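Local coordinates for protein toluene, o-xylene monooxygenase oxygenase subunit (PDB 2INC) that forms part of the oxygenase component of toluene/o-xylene monooxygenase, a multi-subunit enzyme that probably hydroxylates aromatic hydrocarbons, at residues S58-D63 with K266-K271; D64-R69 with P140-T145. One frame throughout, in Å; residues are numbered along the deposited sequence.

Contact 1 (S58-D63 with K266-K271)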
loop_
_atom_site.group_PDB
_atom_site.type_symbol
_atom_site.label_atom_id
_atom_site.label_comp_id
_atom_site.label_asym_id
_atom_site.label_seq_id
_atom_site.Cartn_x
_atom_site.Cartn_y
_atom_site.Cartn_z
ATOM N N SER B 58 -30.391 -32.199 3.911
ATOM C CA SER B 58 -31.372 -31.128 4.007
ATOM C C SER B 58 -32.377 -31.319 2.873
ATOM O O SER B 58 -31.979 -31.645 1.754
ATOM C CB SER B 58 -30.716 -29.759 3.875
ATOM O OG SER B 58 -31.687 -28.732 3.958
ATOM N N PRO B 59 -33.682 -31.129 3.167
ATOM C CA PRO B 59 -34.685 -31.133 2.079
ATOM C C PRO B 59 -34.560 -30.000 1.076
ATOM O O PRO B 59 -35.176 -30.066 -0.002
ATOM C CB PRO B 59 -36.025 -31.021 2.823
ATOM C CG PRO B 59 -35.679 -30.508 4.186
ATOM C CD PRO B 59 -34.290 -30.974 4.498
ATOM N N LEU B 60 -33.823 -28.936 1.422
ATOM C CA LEU B 60 -33.527 -27.882 0.442
ATOM C C LEU B 60 -32.407 -28.339 -0.501
ATOM O O LEU B 60 -31.247 -28.432 -0.105
ATOM C CB LEU B 60 -33.120 -26.595 1.162
ATOM C CG LEU B 60 -33.027 -25.346 0.289
ATOM C CD1 LEU B 60 -34.441 -24.900 -0.138
ATOM C CD2 LEU B 60 -32.346 -24.198 1.088
ATOM N N LYS B 61 -32.740 -28.583 -1.765
ATOM C CA LYS B 61 -31.840 -29.321 -2.639
ATOM C C LYS B 61 -31.406 -28.548 -3.859
ATOM O O LYS B 61 -32.159 -27.752 -4.370
ATOM C CB LYS B 61 -32.472 -30.656 -3.054
ATOM C CG LYS B 61 -32.467 -31.680 -1.944
ATOM C CD LYS B 61 -33.323 -32.848 -2.343
ATOM C CE LYS B 61 -33.839 -33.558 -1.123
ATOM N NZ LYS B 61 -34.693 -34.693 -1.554
ATOM N N HIS B 62 -30.164 -28.775 -4.302
ATOM C CA HIS B 62 -29.679 -28.246 -5.578
ATOM C C HIS B 62 -28.531 -29.131 -6.040
ATOM O O HIS B 62 -27.820 -29.687 -5.207
ATOM C CB HIS B 62 -29.213 -26.808 -5.425
ATOM C CG HIS B 62 -29.185 -26.040 -6.701
ATOM N ND1 HIS B 62 -28.204 -26.216 -7.652
ATOM C CD2 HIS B 62 -30.015 -25.097 -7.192
ATOM C CE1 HIS B 62 -28.420 -25.401 -8.669
ATOM N NE2 HIS B 62 -29.512 -24.708 -8.413
ATOM N N ASP B 63 -28.330 -29.302 -7.336
ATOM C CA ASP B 63 -27.229 -30.194 -7.745
ATOM C C ASP B 63 -25.908 -29.467 -7.805
ATOM O O ASP B 63 -24.887 -30.102 -7.957
ATOM C CB ASP B 63 -27.418 -30.826 -9.132
ATOM C CG ASP B 63 -28.707 -31.591 -9.286
ATOM O OD1 ASP B 63 -29.139 -31.756 -10.466
ATOM O OD2 ASP B 63 -29.287 -32.050 -8.280
ATOM N N LYS B 266 -33.776 -17.317 -4.711
ATOM C CA LYS B 266 -33.923 -17.341 -6.159
ATOM C C LYS B 266 -33.319 -18.606 -6.746
ATOM O O LYS B 266 -33.947 -19.327 -7.571
ATOM C CB LYS B 266 -33.286 -16.111 -6.796
ATOM C CG LYS B 266 -33.535 -16.026 -8.293
ATOM C CD LYS B 266 -33.072 -14.736 -8.847
ATOM C CE LYS B 266 -33.175 -14.760 -10.354
ATOM N NZ LYS B 266 -32.351 -13.672 -10.981
ATOM N N MET B 267 -32.067 -18.866 -6.366
ATOM C CA MET B 267 -31.391 -20.042 -6.865
ATOM C C MET B 267 -32.122 -21.312 -6.455
ATOM O O MET B 267 -32.308 -22.198 -7.272
ATOM C CB MET B 267 -29.940 -20.049 -6.401
ATOM C CG MET B 267 -29.244 -21.319 -6.760
ATOM S SD MET B 267 -27.548 -21.173 -6.196
ATOM C CE MET B 267 -26.850 -22.670 -6.854
ATOM N N ALA B 268 -32.530 -21.419 -5.190
ATOM C CA ALA B 268 -33.267 -22.572 -4.719
ATOM C C ALA B 268 -34.531 -22.841 -5.555
ATOM O O ALA B 268 -34.838 -23.992 -5.853
ATOM C CB ALA B 268 -33.616 -22.422 -3.232
ATOM N N LEU B 269 -35.225 -21.777 -5.959
ATOM C CA LEU B 269 -36.473 -21.909 -6.753
ATOM C C LEU B 269 -36.234 -22.453 -8.168
ATOM O O LEU B 269 -37.187 -22.741 -8.869
ATOM C CB LEU B 269 -37.215 -20.581 -6.825
ATOM C CG LEU B 269 -37.709 -20.018 -5.489
ATOM C CD1 LEU B 269 -38.734 -18.868 -5.737
ATOM C CD2 LEU B 269 -38.297 -21.070 -4.636
ATOM N N GLU B 270 -34.983 -22.600 -8.587
ATOM C CA GLU B 270 -34.677 -23.250 -9.870
ATOM C C GLU B 270 -35.050 -24.734 -9.864
ATOM O O GLU B 270 -35.311 -25.317 -10.916
ATOM C CB GLU B 270 -33.201 -23.117 -10.235
ATOM C CG GLU B 270 -32.688 -21.710 -10.527
ATOM C CD GLU B 270 -31.160 -21.686 -10.561
ATOM O OE1 GLU B 270 -30.535 -22.760 -10.360
ATOM O OE2 GLU B 270 -30.581 -20.600 -10.790
ATOM N N LYS B 271 -35.108 -25.325 -8.679
ATOM C CA LYS B 271 -35.411 -26.732 -8.517
ATOM C C LYS B 271 -36.845 -26.939 -8.023
ATOM O O LYS B 271 -37.278 -26.270 -7.098
ATOM C CB LYS B 271 -34.430 -27.351 -7.532
ATOM C CG LYS B 271 -34.707 -28.805 -7.283
ATOM C CD LYS B 271 -33.452 -29.553 -6.896
ATOM C CE LYS B 271 -33.709 -31.059 -6.912
ATOM N NZ LYS B 271 -34.864 -31.412 -6.026
#
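Chi1 sets CG anti to the backbone N in both H62 (-159°) and M267 (173°); the M267 chain is extended beyond CG, and the two side chains cross at about a right angle. M267 CE sits over the centre of the H62 ring, 3.7 Å from the centroid, a CH-pi contact. At the ring edge H62 NE2 donates to E270 OE1 over 2.9 Å, a nearly straight bond (172°) that lies in the imidazole plane. NE2 meets OE1 on the anti side, tilted out of the carboxylate plane, and the ring and carboxylate planes are turned well apart. ND1 accepts from the backbone N of D64, so both ring nitrogens are engaged and the rotation of the ring is fixed. E270 lies within the type I beta turn from A268 to K271, at the C-terminal part of helix 241-268, which here holds an irregular segment of a largely helical, ferritin-like chain. An alanine in place of H62 would probably leave E270 OE1 without its NE2 partner and M267 CE without the ring beneath it. At the last residue of the turn, K271 CD lies 3.4 Å from K61 O, and K271 NZ comes to 3.9 Å from K61 CB. K61 O itself accepts from N274 ND2. Deeper in, L60 CD1 touches A268 CB at 4.0 Å, while W208 and L278 of neighbouring helices also pack on L60.

Contact 2 (D64-R69 with P140-T145)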
loop_
_atom_site.group_PDB
_atom_site.type_symbol
_atom_site.label_atom_id
_atom_site.label_comp_id
_atom_site.label_asym_id
_atom_site.label_seq_id
_atom_site.Cartn_x
_atom_site.Cartn_y
_atom_site.Cartn_z
ATOM N N ASP B 64 -25.926 -28.133 -7.774
ATOM C CA ASP B 64 -24.670 -27.358 -7.820
ATOM C C ASP B 64 -24.714 -26.110 -6.955
ATOM O O ASP B 64 -24.779 -25.011 -7.471
ATOM C CB ASP B 64 -24.364 -26.947 -9.247
ATOM C CG ASP B 64 -22.929 -26.455 -9.416
ATOM O OD1 ASP B 64 -22.055 -26.694 -8.513
ATOM O OD2 ASP B 64 -22.664 -25.847 -10.471
ATOM N N TRP B 65 -24.663 -26.273 -5.636
ATOM C CA TRP B 65 -24.741 -25.099 -4.767
ATOM C C TRP B 65 -23.532 -24.202 -4.953
ATOM O O TRP B 65 -23.581 -23.007 -4.636
ATOM C CB TRP B 65 -24.799 -25.518 -3.307
ATOM C CG TRP B 65 -26.161 -26.026 -2.850
ATOM C CD1 TRP B 65 -26.443 -27.261 -2.344
ATOM C CD2 TRP B 65 -27.394 -25.293 -2.839
ATOM N NE1 TRP B 65 -27.782 -27.356 -2.020
ATOM C CE2 TRP B 65 -28.387 -26.159 -2.297
ATOM C CE3 TRP B 65 -27.759 -23.991 -3.225
ATOM C CZ2 TRP B 65 -29.712 -25.780 -2.157
ATOM C CZ3 TRP B 65 -29.103 -23.607 -3.078
ATOM C CH2 TRP B 65 -30.060 -24.518 -2.550
ATOM N N ASN B 66 -22.440 -24.762 -5.460
ATOM C CA ASN B 66 -21.273 -23.920 -5.827
ATOM C C ASN B 66 -21.486 -22.851 -6.890
ATOM O O ASN B 66 -20.672 -21.929 -6.964
ATOM C CB ASN B 66 -20.018 -24.729 -6.167
ATOM C CG ASN B 66 -19.255 -25.237 -4.893
ATOM O OD1 ASN B 66 -18.904 -24.480 -3.967
ATOM N ND2 ASN B 66 -18.960 -26.510 -4.905
ATOM N N ALA B 67 -22.554 -22.978 -7.700
ATOM C CA ALA B 67 -22.934 -21.936 -8.643
ATOM C C ALA B 67 -23.441 -20.636 -7.984
ATOM O O ALA B 67 -23.540 -19.621 -8.645
ATOM C CB ALA B 67 -23.970 -22.437 -9.647
ATOM N N PHE B 68 -23.745 -20.664 -6.696
ATOM C CA PHE B 68 -24.252 -19.475 -6.046
ATOM C C PHE B 68 -23.242 -18.335 -6.074
ATOM O O PHE B 68 -22.041 -18.542 -5.857
ATOM C CB PHE B 68 -24.613 -19.768 -4.566
ATOM C CG PHE B 68 -25.090 -18.538 -3.816
ATOM C CD1 PHE B 68 -26.348 -17.987 -4.090
ATOM C CD2 PHE B 68 -24.259 -17.887 -2.878
ATOM C CE1 PHE B 68 -26.789 -16.806 -3.436
ATOM C CE2 PHE B 68 -24.704 -16.736 -2.208
ATOM C CZ PHE B 68 -25.944 -16.195 -2.470
ATOM N N ARG B 69 -23.744 -17.122 -6.319
ATOM C CA ARG B 69 -22.925 -15.920 -6.375
ATOM C C ARG B 69 -23.594 -14.839 -5.523
ATOM O O ARG B 69 -24.761 -14.521 -5.741
ATOM C CB ARG B 69 -22.753 -15.441 -7.838
ATOM C CG ARG B 69 -22.130 -16.477 -8.785
ATOM C CD ARG B 69 -20.630 -16.600 -8.476
ATOM N NE ARG B 69 -19.919 -17.582 -9.338
ATOM C CZ ARG B 69 -19.747 -18.873 -9.041
ATOM N NH1 ARG B 69 -19.072 -19.661 -9.875
ATOM N NH2 ARG B 69 -20.228 -19.411 -7.932
ATOM N N PRO B 140 -23.591 -25.550 2.258
ATOM C CA PRO B 140 -22.903 -26.435 1.314
ATOM C C PRO B 140 -21.998 -25.859 0.195
ATOM O O PRO B 140 -21.570 -26.639 -0.663
ATOM C CB PRO B 140 -24.067 -27.185 0.663
ATOM C CG PRO B 140 -25.167 -26.142 0.627
ATOM C CD PRO B 140 -24.996 -25.297 1.846
ATOM N N ALA B 141 -21.730 -24.559 0.147
ATOM C CA ALA B 141 -20.909 -23.938 -0.882
ATOM C C ALA B 141 -20.170 -22.785 -0.218
ATOM O O ALA B 141 -20.772 -22.028 0.571
ATOM C CB ALA B 141 -21.744 -23.390 -1.951
ATOM N N SER B 142 -18.906 -22.598 -0.594
ATOM C CA SER B 142 -18.092 -21.492 -0.062
ATOM C C SER B 142 -18.660 -20.100 -0.343
ATOM O O SER B 142 -18.491 -19.163 0.462
ATOM C CB SER B 142 -16.635 -21.636 -0.526
ATOM O OG SER B 142 -16.554 -21.622 -1.944
ATOM N N THR B 143 -19.360 -19.924 -1.446
ATOM C CA THR B 143 -19.935 -18.614 -1.735
ATOM C C THR B 143 -21.165 -18.342 -0.845
ATOM O O THR B 143 -21.419 -17.188 -0.510
ATOM C CB THR B 143 -20.376 -18.448 -3.204
ATOM O OG1 THR B 143 -21.131 -19.614 -3.574
ATOM C CG2 THR B 143 -19.156 -18.267 -4.123
ATOM N N ILE B 144 -21.873 -19.390 -0.415
ATOM C CA ILE B 144 -22.968 -19.224 0.556
ATOM C C ILE B 144 -22.317 -18.952 1.924
ATOM O O ILE B 144 -22.679 -17.986 2.598
ATOM C CB ILE B 144 -23.835 -20.468 0.659
ATOM C CG1 ILE B 144 -24.526 -20.746 -0.670
ATOM C CG2 ILE B 144 -24.930 -20.299 1.731
ATOM C CD1 ILE B 144 -25.195 -22.170 -0.653
ATOM N N THR B 145 -21.370 -19.789 2.327
ATOM C CA THR B 145 -20.593 -19.516 3.556
ATOM C C THR B 145 -20.028 -18.075 3.684
ATOM O O THR B 145 -20.139 -17.459 4.760
ATOM C CB THR B 145 -19.437 -20.528 3.730
ATOM O OG1 THR B 145 -19.991 -21.786 4.061
ATOM C CG2 THR B 145 -18.485 -20.047 4.844
HETATM O O HOH W 1 -17.709 -24.788 -1.815
HETATM O O HOH W 2 -18.796 -21.700 -4.674
HETATM O O HOH W 3 -19.041 -27.270 -1.566
#
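W65 meets the 140-145 segment first through its CB, 4.0 Å from both A141 CB and P140 CG. Next along the side chain, CG and CD1 lie beneath the proline, whose CG comes to 3.4 Å from W65 CD1 and stands over the face of the five-membered ring as a CH-pi contact. NE1 also faces P140 CG, more distantly, and on the six-membered ring CE3 touches I144 CD1. Outside the two segments the indole meets the rings of H62 and W208, the latter edge-to-face. F68, its CG anti to the backbone N (chi1 177°), crosses I144 at about a right angle, with CD2 3.6 Å from I144 CG1. Its carbonyl is gripped from both faces: T143 OG1 donates to F68 O at 2.7 Å, and R69 NH2 reaches F68 O from the opposite face at 2.9 Å. The same NH2 also bonds N66 O, at 2.7 Å and nearly in the guanidinium plane; the R69 chain, bent at chi2, curls back so that NH2 meets both carbonyls. Water 1 accepts from S142 N and donates to N66 OD1, joining the asparagine to the first turn of the helix; S142 OG is bonded to S25 O and L28 N. Water 2 links N66 OD1 and N66 O, with a weak bond to T143 OG1. A141 occupies the N-cap position, its CB 3.3 Å from W65 O. The arrangement is a short 3-10 turn, 65-67, packed on the N-terminal end of helix 142-172 in a helical hydroxylase subunit of the ferritin clan.

Following the chain from the N terminus, helix 46-56 leads into a loop that first supplies 58-63 to contact 1 and then, without a break, 64-69 to contact 2. Helices 76-99, 108-117 and 121-138 come next before 140-145 returns, closing contact 2. Helices 142-172 to 241-268 then follow, and 266-271 closes contact 1, so the shorter excursion lies within the longer one and the two do not cross. Their centres are about 11 Å apart. M267 joins them directly: its SD is 3.6 Å from F68 CB. One loop before helix 76-99 is thus tied to the start of helix 142-172 and the end of helix 241-268.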